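Local coordinates for cycloserine biosynthesis protein DcsG (Streptomyces lavendulae, PDB 6JIL) that catalyses the ATP- and magnesium-dependent cyclisation of O-ureido-D-serine to the antibiotic D-cycloserine, as a monomeric ligase of the ATP-grasp family, at residues Gly2-Val7 with Trp45-Val51; Tyr17-Leu22 with Pro275-Thr280. All coordinates share one frame; numbering follows the deposited sequence.

Interaction 1 of 2, residues Gly2-Val7 with Trp45-Val51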
ATOM      1  N   GLY A   2     -19.430 -20.025   8.333  1.00 38.42           N
ATOM      2  CA  GLY A   2     -18.170 -19.458   7.761  1.00 36.87           C
ATOM      3  C   GLY A   2     -18.342 -18.024   7.294  1.00 34.97           C
ATOM      4  O   GLY A   2     -17.954 -17.671   6.176  1.00 33.20           O
ATOM      5  N   ILE A   3     -18.925 -17.199   8.157  1.00 32.50           N
ATOM      6  CA  ILE A   3     -19.148 -15.800   7.839  1.00 31.36           C
ATOM      7  C   ILE A   3     -17.790 -15.095   7.776  1.00 28.63           C
ATOM      8  O   ILE A   3     -16.924 -15.304   8.629  1.00 28.40           O
ATOM      9  CB  ILE A   3     -20.096 -15.157   8.891  1.00 32.75           C
ATOM     10  CG1 ILE A   3     -21.205 -14.375   8.193  1.00 34.48           C
ATOM     11  CG2 ILE A   3     -19.339 -14.237   9.800  1.00 34.63           C
ATOM     12  CD1 ILE A   3     -22.330 -13.973   9.139  1.00 36.23           C
ATOM     13  N   LEU A   4     -17.611 -14.277   6.741  1.00 26.02           N
ATOM     14  CA  LEU A   4     -16.366 -13.552   6.501  1.00 22.24           C
ATOM     15  C   LEU A   4     -16.518 -12.075   6.843  1.00 22.28           C
ATOM     16  O   LEU A   4     -17.442 -11.410   6.359  1.00 20.23           O
ATOM     17  CB  LEU A   4     -15.983 -13.667   5.022  1.00 20.47           C
ATOM     18  CG  LEU A   4     -14.519 -13.640   4.574  1.00 20.00           C
ATOM     19  CD1 LEU A   4     -14.460 -13.145   3.135  1.00 20.01           C
ATOM     20  CD2 LEU A   4     -13.691 -12.753   5.461  1.00 20.91           C
ATOM     21  N   ALA A   5     -15.610 -11.562   7.669  1.00 19.89           N
ATOM     22  CA  ALA A   5     -15.648 -10.154   8.042  1.00 18.26           C
ATOM     23  C   ALA A   5     -14.783  -9.357   7.074  1.00 15.86           C
ATOM     24  O   ALA A   5     -13.647  -9.736   6.805  1.00 17.59           O
ATOM     25  CB  ALA A   5     -15.138  -9.972   9.468  1.00 17.02           C
ATOM     26  N   LEU A   6     -15.333  -8.281   6.520  1.00 14.50           N
ATOM     27  CA  LEU A   6     -14.583  -7.418   5.607  1.00 14.40           C
ATOM     28  C   LEU A   6     -14.416  -6.108   6.385  1.00 15.43           C
ATOM     29  O   LEU A   6     -15.366  -5.348   6.554  1.00 15.44           O
ATOM     30  CB  LEU A   6     -15.362  -7.198   4.303  1.00 13.79           C
ATOM     31  CG  LEU A   6     -15.693  -8.460   3.481  1.00 15.42           C
ATOM     32  CD1 LEU A   6     -16.460  -8.076   2.228  1.00 13.38           C
ATOM     33  CD2 LEU A   6     -14.420  -9.206   3.101  1.00 13.43           C
ATOM     34  N   VAL A   7     -13.205  -5.864   6.875  1.00 14.62           N
ATOM     35  CA  VAL A   7     -12.934  -4.694   7.697  1.00 14.52           C
ATOM     36  C   VAL A   7     -12.771  -3.359   6.989  1.00 14.12           C
ATOM     37  O   VAL A   7     -12.035  -3.231   6.015  1.00 16.21           O
ATOM     38  CB  VAL A   7     -11.686  -4.925   8.581  1.00 15.90           C
ATOM     39  CG1 VAL A   7     -11.525  -3.774   9.578  1.00 16.15           C
ATOM     40  CG2 VAL A   7     -11.815  -6.243   9.321  1.00 16.66           C
ATOM     41  N   TRP A  45     -15.851 -10.339  17.157  1.00 24.53           N
ATOM     42  CA  TRP A  45     -14.974 -10.907  16.142  1.00 23.87           C
ATOM     43  C   TRP A  45     -14.807 -12.420  16.230  1.00 24.91           C
ATOM     44  O   TRP A  45     -14.366 -13.060  15.276  1.00 24.72           O
ATOM     45  CB  TRP A  45     -13.618 -10.196  16.179  1.00 20.25           C
ATOM     46  CG  TRP A  45     -13.764  -8.715  15.930  1.00 19.53           C
ATOM     47  CD1 TRP A  45     -14.034  -7.748  16.860  1.00 19.39           C
ATOM     48  CD2 TRP A  45     -13.750  -8.051  14.658  1.00 17.90           C
ATOM     49  NE1 TRP A  45     -14.193  -6.528  16.249  1.00 18.60           N
ATOM     50  CE2 TRP A  45     -14.025  -6.684  14.897  1.00 19.95           C
ATOM     51  CE3 TRP A  45     -13.536  -8.479  13.340  1.00 17.08           C
ATOM     52  CZ2 TRP A  45     -14.091  -5.735  13.860  1.00 18.57           C
ATOM     53  CZ3 TRP A  45     -13.601  -7.541  12.311  1.00 16.50           C
ATOM     54  CH2 TRP A  45     -13.877  -6.181  12.580  1.00 18.01           C
ATOM     55  N   SER A  46     -15.189 -12.992  17.366  1.00 25.61           N
ATOM     56  CA  SER A  46     -15.093 -14.433  17.565  1.00 25.52           C
ATOM     57  C   SER A  46     -16.115 -15.164  16.691  1.00 25.21           C
ATOM     58  O   SER A  46     -15.991 -16.363  16.459  1.00 26.35           O
ATOM     59  CB  SER A  46     -15.341 -14.784  19.037  1.00 25.04           C
ATOM     60  OG  SER A  46     -16.703 -14.607  19.391  1.00 25.54           O
ATOM     61  N   ARG A  47     -17.120 -14.434  16.215  1.00 25.28           N
ATOM     62  CA  ARG A  47     -18.171 -15.009  15.372  1.00 26.54           C
ATOM     63  C   ARG A  47     -17.728 -15.367  13.959  1.00 26.24           C
ATOM     64  O   ARG A  47     -18.355 -16.204  13.315  1.00 27.76           O
ATOM     65  CB  ARG A  47     -19.353 -14.046  15.231  1.00 27.18           C
ATOM     66  CG  ARG A  47     -20.264 -13.915  16.422  1.00 32.80           C
ATOM     67  CD  ARG A  47     -21.465 -13.047  16.039  1.00 36.91           C
ATOM     68  NE  ARG A  47     -21.050 -11.743  15.521  1.00 39.64           N
ATOM     69  CZ  ARG A  47     -21.258 -11.314  14.277  1.00 40.40           C
ATOM     70  NH1 ARG A  47     -21.887 -12.083  13.395  1.00 40.86           N
ATOM     71  NH2 ARG A  47     -20.830 -10.111  13.917  1.00 39.90           N
ATOM     72  N   PHE A  48     -16.672 -14.723  13.471  1.00 23.94           N
ATOM     73  CA  PHE A  48     -16.200 -14.966  12.113  1.00 24.53           C
ATOM     74  C   PHE A  48     -15.258 -16.149  11.922  1.00 25.24           C
ATOM     75  O   PHE A  48     -14.505 -16.523  12.818  1.00 26.78           O
ATOM     76  CB  PHE A  48     -15.521 -13.710  11.561  1.00 22.91           C
ATOM     77  CG  PHE A  48     -16.357 -12.474  11.673  1.00 22.18           C
ATOM     78  CD1 PHE A  48     -16.138 -11.562  12.695  1.00 21.09           C
ATOM     79  CD2 PHE A  48     -17.384 -12.233  10.770  1.00 21.60           C
ATOM     80  CE1 PHE A  48     -16.932 -10.432  12.813  1.00 22.90           C
ATOM     81  CE2 PHE A  48     -18.183 -11.108  10.880  1.00 21.52           C
ATOM     82  CZ  PHE A  48     -17.958 -10.204  11.904  1.00 21.51           C
ATOM     83  N   GLU A  49     -15.310 -16.725  10.726  1.00 25.36           N
ATOM     84  CA  GLU A  49     -14.460 -17.850  10.356  1.00 25.15           C
ATOM     85  C   GLU A  49     -13.096 -17.239  10.088  1.00 21.83           C
ATOM     86  O   GLU A  49     -12.066 -17.788  10.453  1.00 23.51           O
ATOM     87  CB  GLU A  49     -14.981 -18.501   9.070  1.00 29.43           C
ATOM     88  CG  GLU A  49     -14.538 -19.933   8.857  1.00 36.68           C
ATOM     89  CD  GLU A  49     -15.422 -20.923   9.600  1.00 42.72           C
ATOM     90  OE1 GLU A  49     -15.084 -22.130   9.633  1.00 44.46           O
ATOM     91  OE2 GLU A  49     -16.464 -20.491  10.147  1.00 43.26           O
ATOM     92  N   ALA A  50     -13.113 -16.089   9.433  1.00 18.74           N
ATOM     93  CA  ALA A  50     -11.899 -15.370   9.103  1.00 18.33           C
ATOM     94  C   ALA A  50     -12.207 -13.888   8.934  1.00 17.92           C
ATOM     95  O   ALA A  50     -13.365 -13.472   8.913  1.00 15.90           O
ATOM     96  CB  ALA A  50     -11.284 -15.922   7.827  1.00 17.90           C
ATOM     97  N   VAL A  51     -11.149 -13.101   8.807  1.00 16.92           N
ATOM     98  CA  VAL A  51     -11.261 -11.666   8.646  1.00 15.64           C
ATOM     99  C   VAL A  51     -10.346 -11.193   7.525  1.00 15.26           C
ATOM    100  O   VAL A  51      -9.246 -11.712   7.358  1.00 14.55           O
ATOM    101  CB  VAL A  51     -10.869 -10.946   9.962  1.00 14.64           C
ATOM    102  CG1 VAL A  51     -10.716  -9.464   9.728  1.00 13.11           C
ATOM    103  CG2 VAL A  51     -11.936 -11.197  11.023  1.00 15.76           C
TER

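Interaction 2 of 2, residues Tyr17-Leu22 with Pro275-Thr280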
ATOM      1  N   TYR A  17     -14.317   1.824  -3.387  1.00 18.52           N
ATOM      2  CA  TYR A  17     -15.038   1.441  -4.599  1.00 19.45           C
ATOM      3  C   TYR A  17     -15.092  -0.066  -4.797  1.00 18.74           C
ATOM      4  O   TYR A  17     -15.935  -0.561  -5.541  1.00 19.29           O
ATOM      5  CB  TYR A  17     -14.394   2.114  -5.816  1.00 18.58           C
ATOM      6  CG  TYR A  17     -14.092   3.563  -5.546  1.00 18.91           C
ATOM      7  CD1 TYR A  17     -12.788   4.048  -5.618  1.00 17.80           C
ATOM      8  CD2 TYR A  17     -15.096   4.431  -5.115  1.00 19.58           C
ATOM      9  CE1 TYR A  17     -12.490   5.366  -5.256  1.00 19.53           C
ATOM     10  CE2 TYR A  17     -14.807   5.746  -4.749  1.00 18.43           C
ATOM     11  CZ  TYR A  17     -13.507   6.205  -4.819  1.00 18.24           C
ATOM     12  OH  TYR A  17     -13.220   7.497  -4.431  1.00 20.12           O
ATOM     13  N   ASP A  18     -14.217  -0.789  -4.104  1.00 17.38           N
ATOM     14  CA  ASP A  18     -14.161  -2.241  -4.223  1.00 20.02           C
ATOM     15  C   ASP A  18     -15.231  -3.010  -3.436  1.00 19.34           C
ATOM     16  O   ASP A  18     -15.645  -4.093  -3.848  1.00 18.88           O
ATOM     17  CB  ASP A  18     -12.771  -2.739  -3.801  1.00 20.84           C
ATOM     18  CG  ASP A  18     -11.656  -2.213  -4.700  1.00 24.14           C
ATOM     19  OD1 ASP A  18     -10.555  -1.926  -4.171  1.00 23.42           O
ATOM     20  OD2 ASP A  18     -11.870  -2.096  -5.930  1.00 22.79           O
HETATM   21  N   MSE A  19     -15.693  -2.458  -2.321  1.00 19.43           N
HETATM   22  CA  MSE A  19     -16.673  -3.172  -1.500  1.00 20.31           C
HETATM   23  C   MSE A  19     -17.936  -3.658  -2.217  1.00 18.68           C
HETATM   24  O   MSE A  19     -18.309  -4.822  -2.087  1.00 17.82           O
HETATM   25  CB  MSE A  19     -17.075  -2.342  -0.282  1.00 19.53           C
HETATM   26  CG  MSE A  19     -17.668  -3.195   0.837  1.00 23.73           C
HETATM   27 SE   MSE A  19     -16.404  -4.533   1.528  1.00 30.86          SE
HETATM   28  CE  MSE A  19     -15.368  -3.356   2.673  1.00 21.51           C
ATOM     29  N   PRO A  20     -18.614  -2.778  -2.973  1.00 18.28           N
ATOM     30  CA  PRO A  20     -19.830  -3.214  -3.677  1.00 16.34           C
ATOM     31  C   PRO A  20     -19.587  -4.428  -4.586  1.00 15.94           C
ATOM     32  O   PRO A  20     -20.268  -5.445  -4.469  1.00 16.06           O
ATOM     33  CB  PRO A  20     -20.245  -1.968  -4.461  1.00 15.77           C
ATOM     34  CG  PRO A  20     -19.785  -0.845  -3.577  1.00 17.20           C
ATOM     35  CD  PRO A  20     -18.408  -1.324  -3.120  1.00 17.79           C
ATOM     36  N   PRO A  21     -18.615  -4.334  -5.508  1.00 15.49           N
ATOM     37  CA  PRO A  21     -18.364  -5.483  -6.382  1.00 16.92           C
ATOM     38  C   PRO A  21     -17.822  -6.714  -5.635  1.00 18.15           C
ATOM     39  O   PRO A  21     -18.112  -7.851  -6.011  1.00 19.28           O
ATOM     40  CB  PRO A  21     -17.367  -4.929  -7.402  1.00 14.41           C
ATOM     41  CG  PRO A  21     -16.651  -3.865  -6.635  1.00 13.60           C
ATOM     42  CD  PRO A  21     -17.754  -3.195  -5.879  1.00 15.19           C
ATOM     43  N   LEU A  22     -17.044  -6.487  -4.579  1.00 16.74           N
ATOM     44  CA  LEU A  22     -16.486  -7.597  -3.806  1.00 16.81           C
ATOM     45  C   LEU A  22     -17.591  -8.384  -3.114  1.00 16.82           C
ATOM     46  O   LEU A  22     -17.534  -9.613  -3.044  1.00 18.53           O
ATOM     47  CB  LEU A  22     -15.472  -7.090  -2.769  1.00 15.00           C
ATOM     48  CG  LEU A  22     -14.915  -8.129  -1.774  1.00 17.40           C
ATOM     49  CD1 LEU A  22     -14.386  -9.355  -2.526  1.00 17.73           C
ATOM     50  CD2 LEU A  22     -13.806  -7.497  -0.926  1.00 13.73           C
ATOM     51  N   PRO A 275      -5.217  -3.270   0.504  1.00 15.88           N
ATOM     52  CA  PRO A 275      -5.090  -2.506  -0.736  1.00 15.10           C
ATOM     53  C   PRO A 275      -6.363  -2.151  -1.472  1.00 16.84           C
ATOM     54  O   PRO A 275      -7.359  -2.884  -1.441  1.00 17.35           O
ATOM     55  CB  PRO A 275      -4.250  -3.422  -1.596  1.00 15.16           C
ATOM     56  CG  PRO A 275      -4.855  -4.767  -1.254  1.00 11.50           C
ATOM     57  CD  PRO A 275      -4.912  -4.695   0.259  1.00 15.40           C
ATOM     58  N   SER A 276      -6.321  -1.007  -2.134  1.00 15.83           N
ATOM     59  CA  SER A 276      -7.418  -0.626  -2.992  1.00 16.06           C
ATOM     60  C   SER A 276      -7.005  -1.527  -4.156  1.00 14.45           C
ATOM     61  O   SER A 276      -5.832  -1.534  -4.554  1.00 13.66           O
ATOM     62  CB  SER A 276      -7.309   0.840  -3.392  1.00 16.15           C
ATOM     63  OG  SER A 276      -7.981   1.087  -4.617  1.00 19.38           O
ATOM     64  N   LEU A 277      -7.938  -2.304  -4.683  1.00 16.16           N
ATOM     65  CA  LEU A 277      -7.614  -3.230  -5.767  1.00 14.88           C
ATOM     66  C   LEU A 277      -8.065  -2.818  -7.168  1.00 14.40           C
ATOM     67  O   LEU A 277      -7.637  -3.421  -8.148  1.00 17.84           O
ATOM     68  CB  LEU A 277      -8.173  -4.610  -5.416  1.00 12.26           C
ATOM     69  CG  LEU A 277      -7.549  -5.220  -4.158  1.00 14.69           C
ATOM     70  CD1 LEU A 277      -8.431  -6.329  -3.608  1.00 15.40           C
ATOM     71  CD2 LEU A 277      -6.165  -5.758  -4.492  1.00 12.94           C
ATOM     72  N   ASN A 278      -8.920  -1.801  -7.262  1.00 14.00           N
ATOM     73  CA  ASN A 278      -9.433  -1.318  -8.549  1.00 13.48           C
ATOM     74  C   ASN A 278     -10.270  -2.381  -9.257  1.00 15.59           C
ATOM     75  O   ASN A 278     -10.214  -2.522 -10.483  1.00 14.63           O
ATOM     76  CB  ASN A 278      -8.280  -0.882  -9.466  1.00 13.33           C
ATOM     77  CG  ASN A 278      -7.477   0.265  -8.887  1.00 12.37           C
ATOM     78  OD1 ASN A 278      -8.034   1.283  -8.496  1.00  9.77           O
ATOM     79  ND2 ASN A 278      -6.163   0.105  -8.834  1.00 10.59           N
ATOM     80  N   LEU A 279     -11.052  -3.122  -8.480  1.00 17.08           N
ATOM     81  CA  LEU A 279     -11.898  -4.181  -9.022  1.00 17.15           C
ATOM     82  C   LEU A 279     -12.835  -3.709 -10.127  1.00 18.56           C
ATOM     83  O   LEU A 279     -13.065  -4.430 -11.098  1.00 21.01           O
ATOM     84  CB  LEU A 279     -12.729  -4.814  -7.900  1.00 15.36           C
ATOM     85  CG  LEU A 279     -11.956  -5.444  -6.737  1.00 14.82           C
ATOM     86  CD1 LEU A 279     -12.938  -6.055  -5.739  1.00 11.37           C
ATOM     87  CD2 LEU A 279     -10.994  -6.501  -7.269  1.00 11.55           C
ATOM     88  N   THR A 280     -13.369  -2.501  -9.985  1.00 19.39           N
ATOM     89  CA  THR A 280     -14.306  -1.964 -10.962  1.00 19.83           C
ATOM     90  C   THR A 280     -13.678  -1.541 -12.288  1.00 21.03           C
ATOM     91  O   THR A 280     -14.379  -1.081 -13.194  1.00 21.94           O
ATOM     92  CB  THR A 280     -15.110  -0.782 -10.359  1.00 19.98           C
ATOM     93  OG1 THR A 280     -14.229   0.305 -10.056  1.00 21.45           O
ATOM     94  CG2 THR A 280     -15.801  -1.222  -9.069  1.00 18.43           C
TER
HETATM   95  O   HOH W   1     -12.524  -0.405  -7.769  1.00 31.00           O

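Interaction 1 of 2, residues Gly2-Val7 with Trp45-Val51
The methyl of Ala-5 sits over the centre of one face of the Phe-48 ring: CB lies 3.4 Å from the ring centroid and only 8° off its normal, a CH-pi contact. Alanine suits the position, since a single methyl can lie close over the ring. Chi1 of -52° sets the phenyl beside its own backbone N and anti to the carbonyl carbon, which brings it under this methyl; the carbonyl oxygen of Ile-3 meets the ring edge in plane. The indole of Trp-45 is reached obliquely by two aliphatic groups, Val-7 CG2 at 3.7 Å from CZ3 and Ala-5 CB a little further off. Val-7 CG2 also packs at 3.4 Å against Val-51 CG1, while Val-51 CG2 turns to Ala-5 CB, so the beta-branched Val-51 serves two neighbours, Val-7 with CG1 and Ala-5 with CG2. On the side of the sheet that carries Leu-4, CD2 of that residue lies against the carbonyl oxygen of Ala-50.

The main chains are joined in parallel. Glu-49 N donates to Ile-3 O (3.0 Å), approaching nearly head-on to the carbonyl, and Ala-5 N donates to Ala-50 O at 3.2 Å with an almost straight N-H...O angle of 178°. Val-51 CA adds a CA-H...O contact to Ala-5 O. At the outer end, Glu-49 folds its bent side chain over the small Gly-2.

Strand 4-8 is thus an inner strand of a four-stranded parallel sheet: strand 50-55 flanks it here, and Leu-4 and Leu-6 bond on the other flank to strand 33-37. Phe-48 also rests on Glu-34 and Cys-36 of that strand, while helix 63-76 packs against Trp-45 through Phe-69 and Val-76, and against Val-51 through Val-73.

Interaction 2 of 2, residues Tyr17-Leu22 with Pro275-Thr280
Asp-18 grips the backbone of 277-279 with both carboxylate oxygens, and hydrogen bonding dominates the contact. Leu-277 N donates to OD1 at 2.7 Å, and Leu-279 N donates to OD2 at 2.9 Å. Both bonds arrive on the syn side, though 28° and 34° out of the carboxylate plane. A weak bond from Asn-278 N to OD1, 3.5 Å long, lies between them. Chi1 of -63° swings the carboxylate to the backbone-N side of Asp-18, where it faces the amides of the 277-279 loop. A short acidic side chain fits here because its two oxygens can each take an N-H from alternate residues, Leu-277 and Leu-279.

One water extends this network: it donates to Asp-18 OD2 at 2.6 Å and accepts from Thr-280 N.

Apolar contacts line the flank. Leu-279 lays CD1 along Asp-18 CB and, at 4.0 Å, against Leu-22 CB, reaching the first turn of helix 19-28. The rigid ring of Pro-21 offers CG to the methyl of Thr-280, 3.7 Å from CG2, and the same methyl lies near Tyr-17 O.

Beyond the two segments, Ser-276 OG and Asn-278 OD1 accept from the guanidinium of Arg-220, and Ser-276 O from that of Arg-254; both arginines are inferred active-site residues. Pro-275 adjoins Glu-271, a magnesium ligand. The chemistry is that of a buried carboxylate bound by main-chain N-H groups and a water, with a long, weak ion pair to Arg-54, which together would be expected to stabilise its negative charge; by fixing 277-279, Asp-18 probably acts as a second-shell residue that positions the loop carrying the arginines' partners.

How the interactions relate
From the N terminus the chain runs through Gly-2-Val-7 on strand 4-8, the first half of interaction 1, and then, after a short loop, Tyr-17-Leu-22 at the start of helix 19-28, the first half of interaction 2. It then passes strand 33-37 and returns at Trp-45-Val-51, closing a loop of 37 residues. Interaction 2 closes only after 252 residues, at Pro-275-Thr-280, so the two contacts cross along the chain instead of nesting. Interaction 1 is local, joining neighbouring strands of the N-terminal parallel sheet; interaction 2 fastens the helix after its first strand to the loop following strand 265-271, beside the active site. Their centres are 19 Å apart, bridged where Leu-6 CD1 packs 3.6 Å from SE of selenomethionine Met-19.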